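Local coordinates for protein restriction endonuclease EcoP15I, modification subunit (Escherichia coli, PDB 4ZCF) that methylates the N6 of one adenine in 5'-CAGCAG-3' DNA with S-adenosyl-L-methionine and serves with the Res subunit in type III restriction, at residues Trp258-Leu269 against Ala381-Ser389; Phe204-Phe215 against Glu242-Asn250. All coordinates share one frame; numbering follows the deposited sequence.

Contact 1. Residues Trp258-Leu269 against Ala381-Ser389; sequences WKSNISDVKNLL and AKDYKQKLS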
loop_
_atom_site.group_PDB
_atom_site.type_symbol
_atom_site.label_atom_id
_atom_site.label_comp_id
_atom_site.label_asym_id
_atom_site.label_seq_id
_atom_site.Cartn_x
_atom_site.Cartn_y
_atom_site.Cartn_z
ATOM N N TRP A 258 -2.932 8.331 13.568
ATOM C CA TRP A 258 -3.080 7.217 14.507
ATOM C C TRP A 258 -2.691 7.707 15.869
ATOM O O TRP A 258 -1.550 8.117 16.095
ATOM C CB TRP A 258 -2.263 5.986 14.121
ATOM C CG TRP A 258 -2.851 5.149 13.009
ATOM C CD1 TRP A 258 -4.084 5.268 12.438
ATOM C CD2 TRP A 258 -2.193 4.079 12.317
ATOM N NE1 TRP A 258 -4.240 4.329 11.444
ATOM C CE2 TRP A 258 -3.104 3.562 11.374
ATOM C CE3 TRP A 258 -0.913 3.499 12.410
ATOM C CZ2 TRP A 258 -2.770 2.516 10.506
ATOM C CZ3 TRP A 258 -0.596 2.442 11.562
ATOM C CH2 TRP A 258 -1.516 1.973 10.616
ATOM N N LYS A 259 -3.668 7.738 16.772
ATOM C CA LYS A 259 -3.432 8.174 18.151
ATOM C C LYS A 259 -4.251 7.348 19.116
ATOM O O LYS A 259 -5.329 6.876 18.760
ATOM C CB LYS A 259 -3.753 9.675 18.363
ATOM C CG LYS A 259 -2.780 10.673 17.724
ATOM C CD LYS A 259 -1.363 10.670 18.327
ATOM C CE LYS A 259 -0.523 11.872 17.925
ATOM N NZ LYS A 259 -0.294 11.963 16.455
ATOM N N SER A 260 -3.729 7.184 20.336
ATOM C CA SER A 260 -4.398 6.559 21.468
ATOM C C SER A 260 -4.766 7.715 22.430
ATOM O O SER A 260 -3.907 8.561 22.736
ATOM C CB SER A 260 -3.474 5.549 22.154
ATOM O OG SER A 260 -3.975 5.106 23.409
ATOM N N ASN A 261 -6.048 7.776 22.865
ATOM C CA ASN A 261 -6.494 8.794 23.821
ATOM C C ASN A 261 -6.557 8.247 25.265
ATOM O O ASN A 261 -6.787 9.016 26.199
ATOM C CB ASN A 261 -7.811 9.465 23.396
ATOM C CG ASN A 261 -7.894 10.940 23.785
ATOM O OD1 ASN A 261 -7.237 11.428 24.726
ATOM N ND2 ASN A 261 -8.692 11.701 23.047
ATOM N N ILE A 262 -6.327 6.926 25.447
ATOM C CA ILE A 262 -6.323 6.300 26.771
ATOM C C ILE A 262 -4.967 5.702 27.205
ATOM O O ILE A 262 -4.882 4.505 27.500
ATOM C CB ILE A 262 -7.574 5.420 27.087
ATOM C CG1 ILE A 262 -8.023 4.529 25.882
ATOM C CG2 ILE A 262 -8.726 6.284 27.618
ATOM C CD1 ILE A 262 -7.476 3.065 25.882
ATOM N N SER A 263 -3.910 6.555 27.261
ATOM C CA SER A 263 -2.557 6.175 27.691
ATOM C C SER A 263 -2.531 5.928 29.184
ATOM O O SER A 263 -3.254 6.587 29.934
ATOM C CB SER A 263 -1.536 7.269 27.378
ATOM O OG SER A 263 -1.779 7.916 26.142
ATOM N N ASP A 264 -1.640 5.030 29.618
ATOM C CA ASP A 264 -1.437 4.681 31.019
ATOM C C ASP A 264 -0.817 5.834 31.806
ATOM O O ASP A 264 -1.294 6.116 32.901
ATOM C CB ASP A 264 -0.598 3.402 31.135
ATOM C CG ASP A 264 -1.217 2.211 30.428
ATOM O OD1 ASP A 264 -2.448 1.994 30.587
ATOM O OD2 ASP A 264 -0.482 1.498 29.706
ATOM N N VAL A 265 0.232 6.507 31.247
ATOM C CA VAL A 265 0.897 7.662 31.884
ATOM C C VAL A 265 -0.064 8.848 31.975
ATOM O O VAL A 265 -0.197 9.423 33.056
ATOM C CB VAL A 265 2.271 8.053 31.260
ATOM C CG1 VAL A 265 2.883 9.282 31.952
ATOM C CG2 VAL A 265 3.244 6.896 31.329
ATOM N N LYS A 266 -0.736 9.191 30.853
ATOM C CA LYS A 266 -1.710 10.277 30.748
ATOM C C LYS A 266 -2.829 10.121 31.796
ATOM O O LYS A 266 -3.148 11.100 32.490
ATOM C CB LYS A 266 -2.290 10.320 29.321
ATOM C CG LYS A 266 -3.515 11.215 29.132
ATOM C CD LYS A 266 -4.597 10.444 28.445
ATOM C CE LYS A 266 -5.952 11.031 28.723
ATOM N NZ LYS A 266 -6.999 9.986 28.663
ATOM N N ASN A 267 -3.398 8.883 31.912
ATOM C CA ASN A 267 -4.462 8.529 32.854
ATOM C C ASN A 267 -4.018 8.672 34.314
ATOM O O ASN A 267 -4.812 9.107 35.147
ATOM C CB ASN A 267 -4.999 7.129 32.603
ATOM C CG ASN A 267 -5.929 6.960 31.424
ATOM O OD1 ASN A 267 -6.682 7.862 31.057
ATOM N ND2 ASN A 267 -5.964 5.742 30.859
ATOM N N LEU A 268 -2.756 8.328 34.611
ATOM C CA LEU A 268 -2.156 8.410 35.945
ATOM C C LEU A 268 -2.057 9.862 36.403
ATOM O O LEU A 268 -2.432 10.163 37.531
ATOM C CB LEU A 268 -0.761 7.743 35.916
ATOM C CG LEU A 268 0.150 7.896 37.134
ATOM C CD1 LEU A 268 -0.135 6.831 38.175
ATOM C CD2 LEU A 268 1.615 7.831 36.723
ATOM N N LEU A 269 -1.550 10.746 35.523
ATOM C CA LEU A 269 -1.358 12.175 35.765
ATOM C C LEU A 269 -2.670 12.917 35.939
ATOM O O LEU A 269 -2.733 13.792 36.790
ATOM C CB LEU A 269 -0.518 12.823 34.650
ATOM C CG LEU A 269 0.988 12.980 34.892
ATOM C CD1 LEU A 269 1.703 11.683 34.667
ATOM C CD2 LEU A 269 1.581 13.983 33.917
ATOM N N ALA A 381 -1.694 17.805 30.419
ATOM C CA ALA A 381 -1.480 16.362 30.339
ATOM C C ALA A 381 -2.710 15.532 29.872
ATOM O O ALA A 381 -2.539 14.454 29.297
ATOM C CB ALA A 381 -0.996 15.854 31.685
ATOM N N LYS A 382 -3.938 16.017 30.156
ATOM C CA LYS A 382 -5.199 15.358 29.805
ATOM C C LYS A 382 -5.406 15.341 28.292
ATOM O O LYS A 382 -6.075 14.436 27.778
ATOM C CB LYS A 382 -6.394 16.036 30.510
ATOM C CG LYS A 382 -6.598 17.518 30.184
ATOM C CD LYS A 382 -7.810 18.056 30.907
ATOM C CE LYS A 382 -7.898 19.568 30.918
ATOM N NZ LYS A 382 -8.075 20.131 29.552
ATOM N N ASP A 383 -4.825 16.355 27.598
ATOM C CA ASP A 383 -4.868 16.561 26.155
ATOM C C ASP A 383 -3.779 15.793 25.376
ATOM O O ASP A 383 -3.645 15.998 24.170
ATOM C CB ASP A 383 -4.881 18.067 25.824
ATOM C CG ASP A 383 -6.214 18.721 26.158
ATOM O OD1 ASP A 383 -7.253 18.211 25.707
ATOM O OD2 ASP A 383 -6.215 19.723 26.898
ATOM N N TYR A 384 -3.043 14.883 26.061
ATOM C CA TYR A 384 -1.980 14.054 25.504
ATOM C C TYR A 384 -2.557 12.883 24.709
ATOM O O TYR A 384 -3.467 12.173 25.174
ATOM C CB TYR A 384 -1.007 13.560 26.595
ATOM C CG TYR A 384 0.038 12.590 26.081
ATOM C CD1 TYR A 384 1.058 13.016 25.231
ATOM C CD2 TYR A 384 -0.005 11.239 26.425
ATOM C CE1 TYR A 384 1.998 12.121 24.723
ATOM C CE2 TYR A 384 0.927 10.332 25.915
ATOM C CZ TYR A 384 1.922 10.779 25.057
ATOM O OH TYR A 384 2.847 9.899 24.550
ATOM N N LYS A 385 -2.015 12.703 23.498
ATOM C CA LYS A 385 -2.404 11.679 22.543
ATOM C C LYS A 385 -1.161 10.902 22.174
ATOM O O LYS A 385 -0.172 11.511 21.799
ATOM C CB LYS A 385 -3.082 12.323 21.326
ATOM C CG LYS A 385 -4.408 13.041 21.684
ATOM C CD LYS A 385 -5.544 12.781 20.683
ATOM C CE LYS A 385 -6.133 11.381 20.715
ATOM N NZ LYS A 385 -7.350 11.257 19.864
ATOM N N GLN A 386 -1.166 9.577 22.389
ATOM C CA GLN A 386 -0.004 8.714 22.167
ATOM C C GLN A 386 0.063 8.292 20.728
ATOM O O GLN A 386 -0.897 7.718 20.211
ATOM C CB GLN A 386 -0.047 7.495 23.123
ATOM C CG GLN A 386 1.093 6.458 23.008
ATOM C CD GLN A 386 2.444 6.945 23.459
ATOM O OE1 GLN A 386 3.392 7.044 22.664
ATOM N NE2 GLN A 386 2.582 7.237 24.749
ATOM N N LYS A 387 1.194 8.595 20.079
ATOM C CA LYS A 387 1.522 8.259 18.684
ATOM C C LYS A 387 2.159 6.850 18.581
ATOM O O LYS A 387 2.591 6.265 19.595
ATOM C CB LYS A 387 2.533 9.293 18.127
ATOM C CG LYS A 387 3.926 9.165 18.749
ATOM C CD LYS A 387 4.886 10.222 18.306
ATOM C CE LYS A 387 6.277 9.881 18.758
ATOM N NZ LYS A 387 6.976 11.044 19.357
ATOM N N LEU A 388 2.324 6.361 17.335
ATOM C CA LEU A 388 3.026 5.113 17.123
ATOM C C LEU A 388 4.468 5.448 16.713
ATOM O O LEU A 388 4.705 5.845 15.587
ATOM C CB LEU A 388 2.303 4.262 16.059
ATOM C CG LEU A 388 2.950 2.957 15.574
ATOM C CD1 LEU A 388 3.184 1.960 16.731
ATOM C CD2 LEU A 388 2.113 2.341 14.516
ATOM N N SER A 389 5.419 5.329 17.645
ATOM C CA SER A 389 6.833 5.545 17.353
ATOM C C SER A 389 7.362 4.360 16.474
ATOM O O SER A 389 6.868 3.247 16.608
ATOM C CB SER A 389 7.635 5.723 18.637
ATOM O OG SER A 389 9.018 5.454 18.411
HETATM O O HOH W 1 0.946 7.656 15.282
HETATM O O HOH W 2 -3.403 9.597 25.351
#
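The aliphatic chain of Lys266 lies against the turn at Ala381-Tyr384: its CB meets the rim of the Tyr384 ring, 3.8 Å from CD2 and near the ring plane, while CG rests on the carbonyl oxygen of Ala381. CG stands anti to the backbone N (chi1 168°), and a bend at chi2 (-129°) carries the chain past the carbonyls of Ala381 and Lys382 to the loop before the helix, where NZ donates to Asn261 O at 2.7 Å, almost in line with that carbonyl, and also to Asn267 OD1. Cutting this side chain back to an alanine is likely to leave the Asn261 carbonyl without its lysine donor and uncover the two carbonyls that the chain lies over. The backbones ahead of the helix meet in a single antiparallel bridge, a hydrogen-bonded pair in which Ser260 N reaches Gln386 O and Gln386 N reaches Ser260 O, both at 2.9 Å. A water linking Ser260 O, Ser263 OG and Tyr384 O continues the join toward the helix. Lys385 CE passes Asn261 ND2 at 3.5 Å. Beyond the bridge, Leu388 CD2 sits at the edge of the Trp258 indole, 3.9 Å from CE3, where Phe429 touches both residues. Leu388 and Ser389 pair in parallel with a strand of the second subunit.

Contact 2. Residues Phe204-Phe215 against Glu242-Asn250; sequences FSQLKLVCDEIF and EYIIVYTKN. With MN (manganese (II) ion), chain G.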
loop_
_atom_site.group_PDB
_atom_site.type_symbol
_atom_site.label_atom_id
_atom_site.label_comp_id
_atom_site.label_asym_id
_atom_site.label_seq_id
_atom_site.Cartn_x
_atom_site.Cartn_y
_atom_site.Cartn_z
ATOM N N PHE A 204 13.324 -9.191 4.378
ATOM C CA PHE A 204 12.820 -7.817 4.516
ATOM C C PHE A 204 12.704 -7.064 3.182
ATOM O O PHE A 204 11.600 -6.663 2.829
ATOM C CB PHE A 204 13.596 -7.017 5.592
ATOM C CG PHE A 204 13.260 -5.545 5.736
ATOM C CD1 PHE A 204 11.937 -5.112 5.776
ATOM C CD2 PHE A 204 14.264 -4.600 5.898
ATOM C CE1 PHE A 204 11.628 -3.758 5.938
ATOM C CE2 PHE A 204 13.948 -3.238 6.047
ATOM C CZ PHE A 204 12.634 -2.832 6.066
ATOM N N SER A 205 13.818 -6.921 2.433
ATOM C CA SER A 205 13.875 -6.214 1.138
ATOM C C SER A 205 13.010 -6.861 0.071
ATOM O O SER A 205 12.233 -6.155 -0.574
ATOM C CB SER A 205 15.316 -6.085 0.658
ATOM O OG SER A 205 16.194 -5.937 1.761
ATOM N N GLN A 206 13.084 -8.206 -0.063
ATOM C CA GLN A 206 12.294 -9.019 -1.018
ATOM C C GLN A 206 10.798 -8.933 -0.791
ATOM O O GLN A 206 10.049 -8.867 -1.765
ATOM C CB GLN A 206 12.732 -10.481 -0.999
ATOM C CG GLN A 206 14.097 -10.717 -1.660
ATOM C CD GLN A 206 15.312 -10.362 -0.817
ATOM O OE1 GLN A 206 15.249 -10.014 0.383
ATOM N NE2 GLN A 206 16.458 -10.474 -1.444
ATOM N N LEU A 207 10.347 -8.915 0.482
ATOM C CA LEU A 207 8.924 -8.778 0.816
ATOM C C LEU A 207 8.460 -7.368 0.552
ATOM O O LEU A 207 7.370 -7.176 0.022
ATOM C CB LEU A 207 8.700 -9.113 2.290
ATOM C CG LEU A 207 7.334 -8.792 2.913
ATOM C CD1 LEU A 207 6.177 -9.678 2.314
ATOM C CD2 LEU A 207 7.433 -8.867 4.417
ATOM N N LYS A 208 9.262 -6.387 0.948
ATOM C CA LYS A 208 8.975 -4.973 0.785
ATOM C C LYS A 208 8.809 -4.659 -0.684
ATOM O O LYS A 208 7.879 -3.926 -1.038
ATOM C CB LYS A 208 10.092 -4.107 1.409
ATOM C CG LYS A 208 9.790 -3.608 2.812
ATOM C CD LYS A 208 8.694 -2.508 2.856
ATOM C CE LYS A 208 9.184 -1.117 2.530
ATOM N NZ LYS A 208 9.268 -0.888 1.061
ATOM N N LEU A 209 9.674 -5.259 -1.541
ATOM C CA LEU A 209 9.585 -5.114 -2.999
ATOM C C LEU A 209 8.360 -5.808 -3.610
ATOM O O LEU A 209 7.730 -5.219 -4.496
ATOM C CB LEU A 209 10.906 -5.457 -3.727
ATOM C CG LEU A 209 12.098 -4.474 -3.474
ATOM C CD1 LEU A 209 13.232 -4.751 -4.406
ATOM C CD2 LEU A 209 11.690 -3.020 -3.645
ATOM N N VAL A 210 7.956 -6.997 -3.087
ATOM C CA VAL A 210 6.728 -7.686 -3.547
ATOM C C VAL A 210 5.462 -6.968 -3.078
ATOM O O VAL A 210 4.446 -7.015 -3.768
ATOM C CB VAL A 210 6.720 -9.216 -3.298
ATOM C CG1 VAL A 210 6.256 -9.566 -1.901
ATOM C CG2 VAL A 210 5.874 -9.939 -4.331
ATOM N N CYS A 211 5.528 -6.268 -1.925
ATOM C CA CYS A 211 4.407 -5.491 -1.388
ATOM C C CYS A 211 4.193 -4.256 -2.205
ATOM O O CYS A 211 3.059 -3.788 -2.348
ATOM C CB CYS A 211 4.633 -5.147 0.075
ATOM S SG CYS A 211 4.204 -6.474 1.211
ATOM N N ASP A 212 5.297 -3.714 -2.737
ATOM C CA ASP A 212 5.299 -2.594 -3.667
ATOM C C ASP A 212 4.532 -3.024 -4.909
ATOM O O ASP A 212 3.601 -2.340 -5.296
ATOM C CB ASP A 212 6.732 -2.152 -3.994
ATOM C CG ASP A 212 7.439 -1.356 -2.890
ATOM O OD1 ASP A 212 6.749 -0.866 -1.971
ATOM O OD2 ASP A 212 8.689 -1.180 -2.979
ATOM N N GLU A 213 4.808 -4.232 -5.423
ATOM C CA GLU A 213 4.117 -4.814 -6.577
ATOM C C GLU A 213 2.619 -4.979 -6.347
ATOM O O GLU A 213 1.829 -4.408 -7.108
ATOM C CB GLU A 213 4.747 -6.185 -6.929
ATOM C CG GLU A 213 5.350 -6.272 -8.317
ATOM C CD GLU A 213 4.317 -6.482 -9.397
ATOM O OE1 GLU A 213 3.561 -7.479 -9.310
ATOM O OE2 GLU A 213 4.240 -5.631 -10.313
ATOM N N ILE A 214 2.229 -5.760 -5.295
ATOM C CA ILE A 214 0.841 -6.076 -4.930
ATOM C C ILE A 214 0.041 -4.857 -4.436
ATOM O O ILE A 214 -1.140 -4.748 -4.774
ATOM C CB ILE A 214 0.779 -7.336 -3.953
ATOM C CG1 ILE A 214 1.321 -8.609 -4.621
ATOM C CG2 ILE A 214 -0.606 -7.605 -3.304
ATOM C CD1 ILE A 214 2.169 -9.436 -3.720
ATOM N N PHE A 215 0.646 -3.954 -3.618
ATOM C CA PHE A 215 -0.128 -2.822 -3.072
ATOM C C PHE A 215 0.138 -1.465 -3.658
ATOM O O PHE A 215 -0.650 -0.550 -3.433
ATOM C CB PHE A 215 0.055 -2.722 -1.561
ATOM C CG PHE A 215 -0.417 -3.914 -0.773
ATOM C CD1 PHE A 215 -1.715 -3.968 -0.278
ATOM C CD2 PHE A 215 0.460 -4.945 -0.452
ATOM C CE1 PHE A 215 -2.147 -5.063 0.466
ATOM C CE2 PHE A 215 0.037 -6.029 0.314
ATOM C CZ PHE A 215 -1.267 -6.098 0.746
ATOM N N GLU A 242 13.982 -7.011 14.622
ATOM C CA GLU A 242 13.297 -7.448 13.425
ATOM C C GLU A 242 12.320 -6.330 13.013
ATOM O O GLU A 242 12.365 -5.233 13.570
ATOM C CB GLU A 242 12.636 -8.814 13.616
ATOM C CG GLU A 242 11.957 -9.025 14.958
ATOM C CD GLU A 242 11.166 -10.307 14.948
ATOM O OE1 GLU A 242 11.762 -11.373 15.231
ATOM O OE2 GLU A 242 9.975 -10.257 14.563
ATOM N N TYR A 243 11.470 -6.587 12.044
ATOM C CA TYR A 243 10.602 -5.548 11.498
ATOM C C TYR A 243 9.141 -5.921 11.418
ATOM O O TYR A 243 8.781 -7.077 11.522
ATOM C CB TYR A 243 11.100 -5.132 10.083
ATOM C CG TYR A 243 12.602 -4.943 9.950
ATOM C CD1 TYR A 243 13.191 -3.703 10.179
ATOM C CD2 TYR A 243 13.428 -5.998 9.570
ATOM C CE1 TYR A 243 14.574 -3.529 10.085
ATOM C CE2 TYR A 243 14.815 -5.834 9.467
ATOM C CZ TYR A 243 15.380 -4.590 9.704
ATOM O OH TYR A 243 16.737 -4.406 9.604
ATOM N N ILE A 244 8.312 -4.916 11.212
ATOM C CA ILE A 244 6.875 -4.974 10.963
ATOM C C ILE A 244 6.628 -3.971 9.814
ATOM O O ILE A 244 6.702 -2.762 10.039
ATOM C CB ILE A 244 5.983 -4.718 12.219
ATOM C CG1 ILE A 244 6.448 -5.625 13.426
ATOM C CG2 ILE A 244 4.474 -4.915 11.871
ATOM C CD1 ILE A 244 5.734 -5.516 14.774
ATOM N N ILE A 245 6.447 -4.491 8.576
ATOM C CA ILE A 245 6.133 -3.684 7.399
ATOM C C ILE A 245 4.613 -3.401 7.410
ATOM O O ILE A 245 3.839 -4.268 7.782
ATOM C CB ILE A 245 6.672 -4.233 6.043
ATOM C CG1 ILE A 245 5.750 -5.246 5.413
ATOM C CG2 ILE A 245 8.121 -4.750 6.116
ATOM C CD1 ILE A 245 5.974 -5.347 3.940
ATOM N N VAL A 246 4.201 -2.166 7.101
ATOM C CA VAL A 246 2.791 -1.754 7.152
ATOM C C VAL A 246 2.379 -1.166 5.792
ATOM O O VAL A 246 3.121 -0.368 5.218
ATOM C CB VAL A 246 2.539 -0.759 8.331
ATOM C CG1 VAL A 246 1.065 -0.449 8.509
ATOM C CG2 VAL A 246 3.130 -1.273 9.637
ATOM N N TYR A 247 1.244 -1.608 5.253
ATOM C CA TYR A 247 0.699 -1.113 3.984
ATOM C C TYR A 247 -0.793 -0.891 4.171
ATOM O O TYR A 247 -1.392 -1.412 5.098
ATOM C CB TYR A 247 0.957 -2.093 2.803
ATOM C CG TYR A 247 2.344 -2.030 2.186
ATOM C CD1 TYR A 247 3.452 -2.542 2.856
ATOM C CD2 TYR A 247 2.545 -1.474 0.925
ATOM C CE1 TYR A 247 4.730 -2.455 2.314
ATOM C CE2 TYR A 247 3.824 -1.380 0.374
ATOM C CZ TYR A 247 4.910 -1.892 1.064
ATOM O OH TYR A 247 6.166 -1.872 0.517
ATOM N N THR A 248 -1.373 -0.083 3.306
ATOM C CA THR A 248 -2.789 0.252 3.297
ATOM C C THR A 248 -3.376 -0.205 1.963
ATOM O O THR A 248 -2.612 -0.455 1.028
ATOM C CB THR A 248 -2.979 1.746 3.621
ATOM O OG1 THR A 248 -4.366 2.055 3.698
ATOM C CG2 THR A 248 -2.284 2.662 2.647
ATOM N N LYS A 249 -4.715 -0.385 1.884
ATOM C CA LYS A 249 -5.342 -0.765 0.616
ATOM C C LYS A 249 -5.394 0.474 -0.279
ATOM O O LYS A 249 -4.980 0.430 -1.434
ATOM C CB LYS A 249 -6.744 -1.340 0.831
ATOM C CG LYS A 249 -7.005 -2.527 -0.073
ATOM C CD LYS A 249 -7.705 -2.171 -1.370
ATOM C CE LYS A 249 -8.234 -3.405 -2.064
ATOM N NZ LYS A 249 -9.362 -4.051 -1.309
ATOM N N ASN A 250 -5.830 1.594 0.302
ATOM C CA ASN A 250 -5.900 2.885 -0.357
ATOM C C ASN A 250 -5.425 3.961 0.601
ATOM O O ASN A 250 -6.170 4.320 1.522
ATOM C CB ASN A 250 -7.337 3.187 -0.809
ATOM C CG ASN A 250 -7.472 4.356 -1.735
ATOM O OD1 ASN A 250 -6.548 5.146 -1.942
ATOM N ND2 ASN A 250 -8.653 4.502 -2.298
HETATM MN MN MN G . 4.412 -5.292 -12.645
HETATM O O HOH W 3 -3.407 -1.226 -2.528
#
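Helix 204-215 packs on strand 242-248 of the central mixed sheet in the Rossmann-like methyltransferase domain, their axes 9.9 Å apart and running almost parallel, at 5°. Aromatic contacts mark both ends. Near the start of the helix, the Phe204 and Tyr243 rings form a face-to-face stack, with centroids 4.1 Å apart and planes at 10°; the other Phe204, that of the second subunit, also meets this phenylalanine. At the far end, Phe215 meets Tyr247 obliquely, placing its CB near Tyr247 CD2 while Tyr247 CB lies over a face of the Phe215 ring. Between them, Cys211 CB makes a CH-pi contact over one face of the Tyr247 ring, 3.7 Å from its centroid, and SG, in a sulfur-aromatic contact over the same ring, stands higher above it.

Apolar packing centres on Ile245, whose two branches part: CG2 reaches the edge of Phe204, 3.6 Å from CE1, whereas CD1 touches both Leu207 CD2 and Cys211 SG. Chi1 of 85° sets CG1 between the backbone N and the carbonyl carbon, which sends CD1 toward Leu207 and Cys211, away from the Phe204 edge that CG2 meets.

Polar contacts gather at the phenol of Tyr247. Its oxygen accepts a weak hydrogen bond from Lys208 NZ at 3.3 Å. Tyr247 OH in turn donates to Asp212 OD1 at 2.7 Å, approaching from above the carboxylate plane.

How the contacts relate
Contact 2 closes before contact 1 opens along the chain, and strand 241-248 is followed by helix 264-279. Their centres lie 29 Å apart, yet they touch where Trp258 CH2 meets Val246 CG1 at 4.1 Å. Because the CB of Val246 points away from helix 204-215, the indole meets the strand on the side opposite that helix. Both contacts reach the second subunit, contact 1 by continuing a sheet across the interface. DNA comes within about 3 Å of the nearest atom of contact 1, where Tyr384 packs on a phosphate, but about 11 Å of contact 2. On contact 2, Glu213 OE2 binds manganese at 2.4 Å, and Glu242 hydrogen-bonds Tyr126, in the region predicted to bind S-adenosyl methionine.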